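Local coordinates for LYND (Lyngbya aestuarii, PDB 4V1T), which probably uses ATP and magnesium, as a YcaO-family cyclodehydratase, to turn cysteine residues of precursor peptides into thiazoline rings, at residues 172-177 with 196-201; 331-336 with 537-542; 594-599 with 687-692; 617-622 with 647-652; 742-745 with 749-752. All blocks are in the same frame, centred on the assembly; numbering follows the deposited sequence.

Interaction 1. Residues 172-177 with 196-201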
# COMPACT_ATOMS: atom_id res chain seq x y z
N GLN B 172 -23.11 30.27 6.90
CA GLN B 172 -22.78 31.60 6.42
C GLN B 172 -21.82 31.51 5.25
O GLN B 172 -21.95 32.26 4.29
CB GLN B 172 -22.16 32.44 7.53
CG GLN B 172 -23.13 32.84 8.63
CD GLN B 172 -22.48 33.70 9.69
OE1 GLN B 172 -21.27 33.65 9.89
NE2 GLN B 172 -23.29 34.51 10.37
N ALA B 173 -20.85 30.60 5.35
CA ALA B 173 -19.83 30.45 4.31
C ALA B 173 -20.46 30.01 2.99
O ALA B 173 -20.06 30.47 1.93
CB ALA B 173 -18.78 29.45 4.75
N LEU B 174 -21.46 29.14 3.06
CA LEU B 174 -22.13 28.67 1.86
C LEU B 174 -22.97 29.76 1.21
O LEU B 174 -23.04 29.85 -0.02
CB LEU B 174 -23.01 27.46 2.18
CG LEU B 174 -22.28 26.15 2.48
CD1 LEU B 174 -23.28 25.08 2.91
CD2 LEU B 174 -21.48 25.66 1.28
N GLU B 175 -23.60 30.60 2.03
CA GLU B 175 -24.40 31.71 1.53
C GLU B 175 -23.51 32.87 1.08
O GLU B 175 -23.80 33.52 0.08
CB GLU B 175 -25.38 32.19 2.60
CG GLU B 175 -26.43 31.15 2.96
CD GLU B 175 -27.28 31.55 4.16
OE1 GLU B 175 -26.94 32.54 4.85
OE2 GLU B 175 -28.28 30.85 4.44
N SER B 176 -22.43 33.10 1.81
CA SER B 176 -21.50 34.18 1.49
C SER B 176 -20.48 33.77 0.43
O SER B 176 -19.72 34.61 -0.06
CB SER B 176 -20.78 34.61 2.77
OG SER B 176 -20.15 35.86 2.60
N GLN B 177 -20.48 32.49 0.07
CA GLN B 177 -19.45 31.93 -0.81
C GLN B 177 -18.05 32.22 -0.25
O GLN B 177 -17.12 32.53 -0.99
CB GLN B 177 -19.61 32.44 -2.24
CG GLN B 177 -20.55 31.58 -3.07
CD GLN B 177 -21.04 32.26 -4.34
OE1 GLN B 177 -22.17 32.06 -4.77
NE2 GLN B 177 -20.18 33.07 -4.95
N PHE B 196 -12.57 24.49 2.90
CA PHE B 196 -13.91 24.40 2.33
C PHE B 196 -14.09 25.47 1.26
O PHE B 196 -13.97 26.66 1.55
CB PHE B 196 -14.98 24.57 3.41
CG PHE B 196 -14.92 23.54 4.50
CD1 PHE B 196 -15.46 22.28 4.31
CD2 PHE B 196 -14.33 23.82 5.72
CE1 PHE B 196 -15.42 21.33 5.31
CE2 PHE B 196 -14.30 22.88 6.74
CZ PHE B 196 -14.84 21.64 6.53
N VAL B 197 -14.38 25.04 0.04
CA VAL B 197 -14.73 25.95 -1.05
C VAL B 197 -16.19 25.71 -1.45
O VAL B 197 -16.49 24.72 -2.13
CB VAL B 197 -13.81 25.75 -2.28
CG1 VAL B 197 -14.09 26.84 -3.31
CG2 VAL B 197 -12.35 25.78 -1.88
N PRO B 198 -17.11 26.59 -1.01
CA PRO B 198 -18.54 26.43 -1.31
C PRO B 198 -18.83 26.26 -2.80
O PRO B 198 -18.43 27.10 -3.59
CB PRO B 198 -19.15 27.74 -0.80
CG PRO B 198 -18.27 28.12 0.33
CD PRO B 198 -16.88 27.70 -0.08
N GLY B 199 -19.50 25.17 -3.15
CA GLY B 199 -19.79 24.85 -4.55
C GLY B 199 -18.84 23.85 -5.18
O GLY B 199 -19.20 23.16 -6.13
N LYS B 200 -17.61 23.78 -4.66
CA LYS B 200 -16.60 22.87 -5.20
C LYS B 200 -16.34 21.68 -4.28
O LYS B 200 -16.59 20.54 -4.66
CB LYS B 200 -15.30 23.62 -5.45
CG LYS B 200 -15.38 24.53 -6.66
CD LYS B 200 -14.11 25.34 -6.86
CE LYS B 200 -14.43 26.72 -7.43
NZ LYS B 200 -15.34 26.63 -8.61
N THR B 201 -15.83 21.95 -3.09
CA THR B 201 -15.55 20.90 -2.12
C THR B 201 -16.81 20.56 -1.34
O THR B 201 -17.84 21.22 -1.49
CB THR B 201 -14.45 21.34 -1.13
OG1 THR B 201 -14.94 22.42 -0.33
CG2 THR B 201 -13.19 21.76 -1.87
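Pro198 presses its ring against the last turn of helix 165-176, meeting Ala173 and Leu174 there. It is the second residue of a type II beta turn spanning Val197 to Lys200, just past strand 189-196 of the mixed sheet, on the way to the cysteines of the zinc site. The turn has the backbone angles of its class, with Gly199 at positive phi in the third position. The tight part is the proline ring itself. Its CG sits 3.4 Å from Ala173 O, a carbon lying against a helix carbonyl, while its CB is 3.8 Å from Leu174 CD2. Leu174 sets CG beside its backbone N (chi1 -72°), and the extended chi2 carries CD2 to the proline from an oblique direction. The same side chain continues past the contact to touch Thr313 and the zinc ligand Cys314, and it lies about 6 Å from the bound metal. The loose side is at the helix end. There Gln177 leaves helical geometry with positive phi, and the nearest approach of its CA to Pro198 CG is 4.1 Å; its side chain is exposed. No hydrogen bond crosses between the two segments, and the bonds that shape the turn stay inside 196-201. Val197 O accepts from both Lys200 N and Thr201 N, and Val197 N donates back to Thr201 OG1 at 2.7 Å.

Interaction 2. Residues 331-336 with 537-542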
# COMPACT_ATOMS: atom_id res chain seq x y z
N GLU B 331 -28.66 -3.72 -17.58
CA GLU B 331 -28.03 -3.82 -18.89
C GLU B 331 -26.91 -4.85 -18.86
O GLU B 331 -26.48 -5.28 -17.80
CB GLU B 331 -27.48 -2.46 -19.31
CG GLU B 331 -26.57 -1.82 -18.27
CD GLU B 331 -26.14 -0.42 -18.66
OE1 GLU B 331 -26.91 0.53 -18.41
OE2 GLU B 331 -25.03 -0.27 -19.23
N SER B 332 -26.43 -5.22 -20.05
CA SER B 332 -25.40 -6.24 -20.21
C SER B 332 -24.08 -5.85 -19.54
O SER B 332 -23.50 -4.80 -19.82
CB SER B 332 -25.16 -6.49 -21.70
OG SER B 332 -24.00 -7.27 -21.91
N ARG B 333 -23.61 -6.73 -18.66
CA ARG B 333 -22.31 -6.58 -18.01
C ARG B 333 -21.46 -7.80 -18.30
O ARG B 333 -21.60 -8.83 -17.64
CB ARG B 333 -22.49 -6.38 -16.50
CG ARG B 333 -23.24 -5.12 -16.11
CD ARG B 333 -22.49 -3.86 -16.48
NE ARG B 333 -23.21 -2.65 -16.07
CZ ARG B 333 -22.88 -1.42 -16.43
NH1 ARG B 333 -21.84 -1.22 -17.23
NH2 ARG B 333 -23.59 -0.39 -16.00
N PRO B 334 -20.58 -7.71 -19.31
CA PRO B 334 -19.72 -8.85 -19.64
C PRO B 334 -18.70 -9.19 -18.54
O PRO B 334 -18.01 -8.30 -18.04
CB PRO B 334 -19.00 -8.39 -20.92
CG PRO B 334 -19.87 -7.33 -21.50
CD PRO B 334 -20.47 -6.64 -20.31
N LYS B 335 -18.63 -10.46 -18.17
CA LYS B 335 -17.62 -10.94 -17.23
C LYS B 335 -16.25 -10.96 -17.91
O LYS B 335 -16.13 -11.38 -19.06
CB LYS B 335 -17.96 -12.34 -16.73
CG LYS B 335 -19.35 -12.50 -16.16
CD LYS B 335 -19.61 -13.95 -15.76
CE LYS B 335 -21.07 -14.20 -15.42
NZ LYS B 335 -21.43 -15.63 -15.60
N GLN B 336 -15.23 -10.49 -17.20
CA GLN B 336 -13.86 -10.49 -17.70
C GLN B 336 -12.90 -10.95 -16.61
O GLN B 336 -13.28 -11.71 -15.72
CB GLN B 336 -13.46 -9.10 -18.22
CG GLN B 336 -14.27 -8.59 -19.40
CD GLN B 336 -13.92 -9.29 -20.71
OE1 GLN B 336 -13.16 -10.26 -20.74
NE2 GLN B 336 -14.47 -8.78 -21.81
N THR B 537 -21.06 -3.15 -10.25
CA THR B 537 -22.25 -2.76 -10.97
C THR B 537 -23.48 -3.21 -10.18
O THR B 537 -23.37 -4.03 -9.28
CB THR B 537 -22.30 -3.38 -12.37
OG1 THR B 537 -22.65 -4.76 -12.26
CG2 THR B 537 -20.96 -3.25 -13.09
N LEU B 538 -24.64 -2.68 -10.54
CA LEU B 538 -25.89 -3.08 -9.91
C LEU B 538 -26.15 -4.56 -10.11
O LEU B 538 -26.52 -5.26 -9.18
CB LEU B 538 -27.08 -2.28 -10.47
CG LEU B 538 -27.41 -0.94 -9.84
CD1 LEU B 538 -28.55 -0.28 -10.60
CD2 LEU B 538 -27.75 -1.08 -8.36
N GLU B 539 -25.97 -5.03 -11.34
CA GLU B 539 -26.32 -6.41 -11.68
C GLU B 539 -25.35 -7.38 -11.01
O GLU B 539 -25.70 -8.53 -10.74
CB GLU B 539 -26.37 -6.63 -13.20
CG GLU B 539 -25.48 -5.74 -14.04
CD GLU B 539 -26.07 -4.36 -14.29
OE1 GLU B 539 -27.23 -4.28 -14.71
OE2 GLU B 539 -25.36 -3.36 -14.06
N GLU B 540 -24.14 -6.91 -10.74
CA GLU B 540 -23.15 -7.70 -10.02
C GLU B 540 -23.58 -7.88 -8.57
O GLU B 540 -23.51 -8.97 -8.00
CB GLU B 540 -21.79 -7.00 -10.07
CG GLU B 540 -20.59 -7.93 -10.03
CD GLU B 540 -19.28 -7.16 -10.16
OE1 GLU B 540 -18.89 -6.83 -11.31
OE2 GLU B 540 -18.65 -6.86 -9.12
N ALA B 541 -24.04 -6.78 -7.98
CA ALA B 541 -24.48 -6.80 -6.60
C ALA B 541 -25.77 -7.61 -6.43
O ALA B 541 -25.93 -8.33 -5.44
CB ALA B 541 -24.69 -5.37 -6.11
N ILE B 542 -26.68 -7.49 -7.39
CA ILE B 542 -27.93 -8.24 -7.36
C ILE B 542 -27.67 -9.75 -7.44
O ILE B 542 -28.28 -10.52 -6.71
CB ILE B 542 -28.86 -7.83 -8.51
CG1 ILE B 542 -29.37 -6.41 -8.28
CG2 ILE B 542 -30.04 -8.79 -8.63
CD1 ILE B 542 -30.12 -5.82 -9.46
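Both oxygens of the Glu539 carboxylate are met from above its plane, one by a backbone amide and one by a guanidinium. Arg333 NE donates to Glu539 OE2 at 3.0 Å, nearly straight at 166°; the oxygen lies in the guanidinium plane although the donor stands 59° out of the carboxylate plane. Glu331 N donates to Glu539 OE1 in a longer bond of 3.3 Å. Arg333 is bent at chi2 (-65°), which lays its chain across that of Glu539 at about a right angle. Two groups approach opposite faces of the guanidinium: the methyl CG2 of Thr537, 3.8 Å from Arg333 CD, and Glu331 OE2, 3.5 Å from Arg333 NH2 and attracted by charge alone. Thr537 is also the N-cap of the helix, its OG1 accepting from Glu540 N at 3.0 Å. With an alanine in place of Glu539, the Arg333 NE and the Glu331 amide would probably both be left without this acceptor, and the loop freer to shift. The salt-bridge network joins 331-336 to the start of helix 538-561, whose Leu538 packs on strands 716-719 and 728-733, while Arg333 also touches Ile697 at the head of helix 697-710.

Interaction 3. Residues 594-599 with 687-692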
# COMPACT_ATOMS: atom_id res chain seq x y z
N VAL B 594 -16.92 -31.06 2.75
CA VAL B 594 -17.99 -30.23 2.22
C VAL B 594 -19.28 -31.02 2.04
O VAL B 594 -19.24 -32.17 1.59
CB VAL B 594 -17.57 -29.60 0.87
CG1 VAL B 594 -18.70 -28.80 0.25
CG2 VAL B 594 -16.35 -28.72 1.07
N LEU B 595 -20.41 -30.40 2.38
CA LEU B 595 -21.73 -31.00 2.19
C LEU B 595 -22.52 -30.30 1.08
O LEU B 595 -22.41 -29.09 0.90
CB LEU B 595 -22.54 -30.93 3.48
CG LEU B 595 -21.96 -31.59 4.72
CD1 LEU B 595 -22.94 -31.42 5.86
CD2 LEU B 595 -21.64 -33.06 4.50
N ASP B 596 -23.33 -31.06 0.36
CA ASP B 596 -24.19 -30.51 -0.68
C ASP B 596 -25.52 -30.04 -0.07
O ASP B 596 -26.21 -30.82 0.56
CB ASP B 596 -24.46 -31.54 -1.77
CG ASP B 596 -25.48 -31.07 -2.79
OD1 ASP B 596 -25.08 -30.38 -3.75
OD2 ASP B 596 -26.68 -31.37 -2.62
N LEU B 597 -25.86 -28.77 -0.29
CA LEU B 597 -27.10 -28.17 0.19
C LEU B 597 -28.03 -27.77 -0.96
O LEU B 597 -29.06 -27.12 -0.76
CB LEU B 597 -26.77 -26.93 1.04
CG LEU B 597 -26.68 -27.10 2.56
CD1 LEU B 597 -26.03 -28.41 2.97
CD2 LEU B 597 -25.92 -25.92 3.15
N THR B 598 -27.66 -28.17 -2.18
CA THR B 598 -28.43 -27.82 -3.36
C THR B 598 -29.87 -28.32 -3.24
O THR B 598 -30.11 -29.51 -3.13
CB THR B 598 -27.79 -28.43 -4.62
OG1 THR B 598 -26.38 -28.16 -4.61
CG2 THR B 598 -28.42 -27.83 -5.89
N ALA B 599 -30.82 -27.38 -3.25
CA ALA B 599 -32.22 -27.70 -3.04
C ALA B 599 -33.04 -27.50 -4.32
O ALA B 599 -32.52 -27.68 -5.41
CB ALA B 599 -32.78 -26.86 -1.88
N GLN B 687 -19.99 -33.29 -12.23
CA GLN B 687 -20.99 -33.45 -13.28
C GLN B 687 -22.42 -33.46 -12.73
O GLN B 687 -23.38 -33.30 -13.49
CB GLN B 687 -20.74 -34.72 -14.08
CG GLN B 687 -20.95 -36.00 -13.29
CD GLN B 687 -21.23 -37.20 -14.17
OE1 GLN B 687 -21.54 -37.07 -15.35
NE2 GLN B 687 -21.13 -38.39 -13.58
N ASP B 688 -22.56 -33.65 -11.43
CA ASP B 688 -23.88 -33.65 -10.79
C ASP B 688 -24.51 -32.26 -10.80
O ASP B 688 -25.68 -32.10 -10.44
CB ASP B 688 -23.78 -34.17 -9.35
CG ASP B 688 -23.46 -35.66 -9.27
OD1 ASP B 688 -24.04 -36.44 -10.06
OD2 ASP B 688 -22.62 -36.04 -8.42
N TYR B 689 -23.74 -31.26 -11.21
CA TYR B 689 -24.19 -29.88 -11.23
C TYR B 689 -24.20 -29.31 -12.66
O TYR B 689 -23.15 -28.92 -13.18
CB TYR B 689 -23.31 -29.03 -10.33
CG TYR B 689 -23.24 -29.58 -8.92
CD1 TYR B 689 -24.21 -29.26 -7.97
CD2 TYR B 689 -22.21 -30.41 -8.54
CE1 TYR B 689 -24.14 -29.76 -6.68
CE2 TYR B 689 -22.13 -30.92 -7.26
CZ TYR B 689 -23.09 -30.60 -6.34
OH TYR B 689 -23.00 -31.12 -5.07
N PRO B 690 -25.37 -29.27 -13.30
CA PRO B 690 -25.48 -28.71 -14.65
C PRO B 690 -25.00 -27.26 -14.74
O PRO B 690 -25.24 -26.47 -13.84
CB PRO B 690 -26.97 -28.80 -14.95
CG PRO B 690 -27.44 -29.95 -14.13
CD PRO B 690 -26.63 -29.91 -12.87
N LYS B 691 -24.35 -26.93 -15.85
CA LYS B 691 -23.81 -25.60 -16.09
C LYS B 691 -24.91 -24.67 -16.59
O LYS B 691 -25.50 -24.90 -17.64
CB LYS B 691 -22.67 -25.70 -17.11
CG LYS B 691 -21.98 -24.39 -17.46
CD LYS B 691 -20.80 -24.65 -18.38
CE LYS B 691 -20.03 -23.38 -18.71
NZ LYS B 691 -18.87 -23.68 -19.59
N ARG B 692 -25.18 -23.61 -15.83
CA ARG B 692 -26.26 -22.67 -16.16
C ARG B 692 -25.86 -21.20 -16.06
O ARG B 692 -26.73 -20.32 -15.99
CB ARG B 692 -27.46 -22.94 -15.26
CG ARG B 692 -28.05 -24.33 -15.44
CD ARG B 692 -29.47 -24.40 -14.90
NE ARG B 692 -29.51 -24.27 -13.44
CZ ARG B 692 -30.64 -24.24 -12.73
NH1 ARG B 692 -31.82 -24.32 -13.33
NH2 ARG B 692 -30.58 -24.13 -11.40
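A buried tyrosine-carboxylate hydrogen bond, Tyr689 OH to Asp596 OD1 at 2.6 Å, joins the end of strand 590-596 to the loop that leads into helix 697-710. The tyrosine points its hydroxyl end at the aspartate from the opposite direction, and OD1 lies in the ring plane, at the edge, 3.1 Å from Tyr689 CE1. The ring and the carboxylate are turned 42° apart. Thr598 OG1 also donates to Asp596 OD1, at 2.7 Å and from the other face of the carboxylate, so two hydroxyls grip one oxygen. Asp596 holds CG away from its own backbone N (chi1 173°), sending the carboxylate out to the loop. This happens where an outer strand of the three-stranded antiparallel sheet 590-596, 605-612, 621-626 runs out, and a weak Asx turn, Thr598 N to Asp596 OD2, marks the exit. The charge of OD2 is matched by Arg565, which would be expected to keep the carboxylate ionised. Replacing Asp596 by an alanine is likely to leave both hydroxyls without their shared acceptor and Arg565 without its counter-charge. Thr598 OG1 also touches the tyrosine edge, 3.4 Å from CE1 of Tyr689, whose ring meets Phe606 of the middle strand at a steep angle.

Interaction 4. Residues 617-622 with 647-652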
# COMPACT_ATOMS: atom_id res chain seq x y z
N SER B 617 -11.32 -28.66 22.97
CA SER B 617 -12.63 -28.59 22.33
C SER B 617 -12.52 -28.78 20.82
O SER B 617 -11.46 -28.56 20.23
CB SER B 617 -13.28 -27.24 22.62
OG SER B 617 -12.47 -26.19 22.13
N GLU B 618 -13.62 -29.19 20.20
CA GLU B 618 -13.63 -29.52 18.77
C GLU B 618 -13.69 -28.29 17.86
O GLU B 618 -13.29 -28.36 16.70
CB GLU B 618 -14.80 -30.44 18.45
CG GLU B 618 -14.64 -31.83 19.05
CD GLU B 618 -15.67 -32.82 18.53
OE1 GLU B 618 -16.40 -32.47 17.57
OE2 GLU B 618 -15.74 -33.94 19.08
N ARG B 619 -14.18 -27.18 18.40
CA ARG B 619 -14.27 -25.91 17.67
C ARG B 619 -14.96 -26.11 16.33
O ARG B 619 -14.38 -25.84 15.27
CB ARG B 619 -12.88 -25.31 17.44
CG ARG B 619 -11.99 -25.27 18.67
CD ARG B 619 -11.95 -23.92 19.36
NE ARG B 619 -10.60 -23.66 19.85
CZ ARG B 619 -10.28 -22.75 20.75
NH1 ARG B 619 -11.22 -21.99 21.29
NH2 ARG B 619 -9.02 -22.59 21.12
N LEU B 620 -16.18 -26.62 16.38
CA LEU B 620 -16.94 -26.86 15.17
C LEU B 620 -17.15 -25.54 14.46
O LEU B 620 -17.73 -24.59 14.99
CB LEU B 620 -18.29 -27.53 15.47
CG LEU B 620 -18.19 -28.95 16.02
CD1 LEU B 620 -19.56 -29.47 16.40
CD2 LEU B 620 -17.53 -29.88 15.00
N ILE B 621 -16.65 -25.48 13.25
CA ILE B 621 -16.79 -24.30 12.45
C ILE B 621 -17.32 -24.71 11.10
O ILE B 621 -17.08 -25.81 10.62
CB ILE B 621 -15.45 -23.54 12.40
CG1 ILE B 621 -15.16 -22.99 13.80
CG2 ILE B 621 -15.51 -22.39 11.39
CD1 ILE B 621 -13.82 -22.41 13.99
N LEU B 622 -18.06 -23.82 10.49
CA LEU B 622 -18.60 -24.08 9.18
C LEU B 622 -18.79 -22.79 8.39
O LEU B 622 -18.78 -21.69 8.96
CB LEU B 622 -19.90 -24.87 9.31
CG LEU B 622 -20.84 -24.39 10.41
CD1 LEU B 622 -21.59 -23.19 9.90
CD2 LEU B 622 -21.80 -25.48 10.83
N GLU B 647 -7.97 -18.40 12.37
CA GLU B 647 -7.31 -17.43 13.26
C GLU B 647 -7.86 -17.53 14.69
O GLU B 647 -7.25 -17.04 15.64
CB GLU B 647 -7.46 -16.01 12.70
CG GLU B 647 -6.52 -15.67 11.54
CD GLU B 647 -5.04 -15.68 11.93
OE1 GLU B 647 -4.70 -15.85 13.12
OE2 GLU B 647 -4.18 -15.52 11.04
N LEU B 648 -9.00 -18.19 14.83
CA LEU B 648 -9.61 -18.39 16.13
C LEU B 648 -8.97 -19.56 16.88
O LEU B 648 -8.97 -19.59 18.11
CB LEU B 648 -11.11 -18.63 15.96
CG LEU B 648 -12.11 -17.94 16.89
CD1 LEU B 648 -11.71 -16.52 17.26
CD2 LEU B 648 -13.48 -17.94 16.23
N ASP B 649 -8.40 -20.50 16.13
CA ASP B 649 -7.81 -21.71 16.69
C ASP B 649 -6.69 -21.43 17.70
O ASP B 649 -6.58 -22.11 18.72
CB ASP B 649 -7.25 -22.61 15.58
CG ASP B 649 -8.30 -23.52 14.96
OD1 ASP B 649 -9.43 -23.63 15.50
OD2 ASP B 649 -7.99 -24.15 13.93
N LYS B 650 -5.86 -20.44 17.41
CA LYS B 650 -4.70 -20.18 18.25
C LYS B 650 -5.09 -19.49 19.55
O LYS B 650 -4.28 -19.42 20.48
CB LYS B 650 -3.66 -19.36 17.49
CG LYS B 650 -3.11 -20.11 16.28
CD LYS B 650 -1.63 -19.82 16.01
CE LYS B 650 -0.89 -21.08 15.58
NZ LYS B 650 0.18 -20.81 14.58
N VAL B 651 -6.32 -18.99 19.61
CA VAL B 651 -6.86 -18.43 20.84
C VAL B 651 -7.30 -19.56 21.78
O VAL B 651 -7.97 -20.48 21.33
CB VAL B 651 -8.08 -17.53 20.55
CG1 VAL B 651 -8.56 -16.87 21.83
CG2 VAL B 651 -7.72 -16.48 19.50
N PRO B 652 -6.94 -19.48 23.08
CA PRO B 652 -7.41 -20.54 23.99
C PRO B 652 -8.87 -20.35 24.39
O PRO B 652 -9.40 -19.25 24.24
CB PRO B 652 -6.48 -20.40 25.21
CG PRO B 652 -5.44 -19.39 24.82
CD PRO B 652 -6.07 -18.53 23.78
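Arg619 makes the first crossing from 617-622, where the backbone takes up a left-handed helical conformation (phi 51°) and aims the side chain at the end of helix 630-649. Bends at chi2 (-99°) and chi3 steer the guanidinium among backbone carbonyls. NH2 of Arg619 lies 2.4 Å from Val651 O, with an N-H to acceptor angle of only 120°; a bond so short and bent is doubtful in its exact geometry. Leu648 O stands over one face of the group, 4.2 Å above its plane and toward the rim, and Pro652 CA is at its edge. The stronger partner of this arginine is Asp653, which takes NH1 in a salt bridge. Asp649 is near but not paired with it: its OD1 stays 4.5 Å from Arg619 NE, and its OD2 goes to Arg590, which also holds the carbonyl of Arg619. Beyond Leu620, whose carbonyl accepts from Trp663, Ile621 starts strand 621-626 with its CB directed at 647-652; Leu664 touches both Ile621 and Leu648, and Arg619 too. What results is an arginine among a helix's last carbonyls, salt-bridged to Asp653, that ties the lead-in of an outer strand of the antiparallel sheet to the far end of the following helix.

Interaction 5. Residues 742-745 with 749-752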
# COMPACT_ATOMS: atom_id res chain seq x y z
N SER B 742 -33.59 -18.88 13.41
CA SER B 742 -34.68 -19.69 13.92
C SER B 742 -36.06 -19.07 13.66
O SER B 742 -36.71 -18.57 14.57
CB SER B 742 -34.50 -19.93 15.42
OG SER B 742 -33.30 -20.65 15.69
N ARG B 743 -36.50 -19.14 12.40
CA ARG B 743 -37.81 -18.61 12.00
C ARG B 743 -38.64 -19.75 11.42
O ARG B 743 -38.37 -20.21 10.31
CB ARG B 743 -37.65 -17.47 11.00
CG ARG B 743 -36.76 -16.34 11.54
CD ARG B 743 -36.63 -15.21 10.56
NE ARG B 743 -35.95 -14.04 11.12
CZ ARG B 743 -35.72 -12.92 10.44
NH1 ARG B 743 -36.09 -12.82 9.17
NH2 ARG B 743 -35.11 -11.91 11.03
N PHE B 744 -39.65 -20.19 12.17
CA PHE B 744 -40.32 -21.46 11.89
C PHE B 744 -41.75 -21.31 11.40
O PHE B 744 -42.59 -22.19 11.65
CB PHE B 744 -40.29 -22.34 13.14
CG PHE B 744 -38.92 -22.62 13.67
CD1 PHE B 744 -37.85 -22.79 12.79
CD2 PHE B 744 -38.68 -22.72 15.03
CE1 PHE B 744 -36.58 -23.04 13.26
CE2 PHE B 744 -37.41 -22.98 15.51
CZ PHE B 744 -36.36 -23.14 14.62
N GLY B 745 -42.04 -20.22 10.71
CA GLY B 745 -43.34 -20.06 10.07
C GLY B 745 -43.51 -21.06 8.94
O GLY B 745 -42.52 -21.59 8.42
N LEU B 749 -39.48 -24.12 4.56
CA LEU B 749 -38.71 -24.82 5.59
C LEU B 749 -39.25 -26.23 5.82
O LEU B 749 -38.48 -27.17 6.00
CB LEU B 749 -38.74 -24.02 6.90
CG LEU B 749 -37.84 -24.55 8.02
CD1 LEU B 749 -36.37 -24.43 7.66
CD2 LEU B 749 -38.14 -23.82 9.31
N TYR B 750 -40.56 -26.37 5.79
CA TYR B 750 -41.22 -27.65 6.00
C TYR B 750 -41.41 -28.40 4.69
O TYR B 750 -41.25 -29.63 4.63
CB TYR B 750 -42.59 -27.45 6.69
CG TYR B 750 -42.50 -26.73 8.03
CD1 TYR B 750 -42.33 -27.45 9.21
CD2 TYR B 750 -42.57 -25.35 8.12
CE1 TYR B 750 -42.24 -26.81 10.43
CE2 TYR B 750 -42.48 -24.70 9.34
CZ TYR B 750 -42.31 -25.43 10.49
OH TYR B 750 -42.22 -24.79 11.70
N ASP B 751 -41.75 -27.67 3.63
CA ASP B 751 -42.25 -28.27 2.39
C ASP B 751 -41.16 -28.77 1.43
O ASP B 751 -41.30 -29.83 0.83
CB ASP B 751 -43.14 -27.27 1.65
CG ASP B 751 -44.37 -26.87 2.45
OD1 ASP B 751 -44.43 -27.18 3.66
OD2 ASP B 751 -45.27 -26.23 1.87
N VAL B 752 -40.09 -27.99 1.26
CA VAL B 752 -39.10 -28.32 0.23
C VAL B 752 -38.51 -29.73 0.42
O VAL B 752 -38.42 -30.48 -0.56
CB VAL B 752 -37.96 -27.28 0.18
CG1 VAL B 752 -36.87 -27.70 -0.81
CG2 VAL B 752 -38.52 -25.92 -0.20
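The backbone at Phe744 (phi -111°, psi 31°) and Gly745 turns so that both carbonyls meet the ring of Tyr750, while Phe744 and Leu749 come to 7.3 Å between their CA atoms. Tyr750 OH donates to Phe744 O at 2.6 Å, tilted from the carbonyl plane. The ring edge does the rest: its CE2 is 3.2 Å from Gly745 O, and both oxygens lie in the plane of the tyrosine ring. The hydroxyl also touches the loop side chain, 3.4 Å from Phe744 CB. Beside it, Leu749 swings CG opposite its backbone N (chi1 -174°), which brings its methyl CD2 to the edge of the Phe744 ring, 3.6 Å from CD1, and to 3.8 Å from Arg743 O. That carbonyl and the one of Gly745 are each bonded by Arg738, so the loop is gripped by a side chain as well as by the helix that follows. The contact thus folds the first turn of helix 748-755 back on the residues leading into it. Helix 538-561 borders it: Leu749 packs on Ala556 and Tyr560, the Phe744 ring meets that of Tyr560 at a steep angle, and Asn561 takes the carbonyl of Leu749.

How the interactions relate
From the N terminus, interaction 1 closes a short loop that is mostly strand, in the zinc-bearing part, and lies about 38 Å from interaction 2 between centres. Interaction 2 closes the longest loop, bringing 331-336 to the start of helix 538-561. Interaction 3 then closes a loop of 87 residues, with interaction 4 nested inside it; both reach the same three-stranded sheet, at its two outer strands. Interaction 5 comes last, closing a short loop that runs into helix 748-755, about 4 Å from interaction 3 at the nearest atoms. None of the five cross. Helix 538-561 links three of them: it starts in interaction 2, and its later turns border interactions 3 and 5.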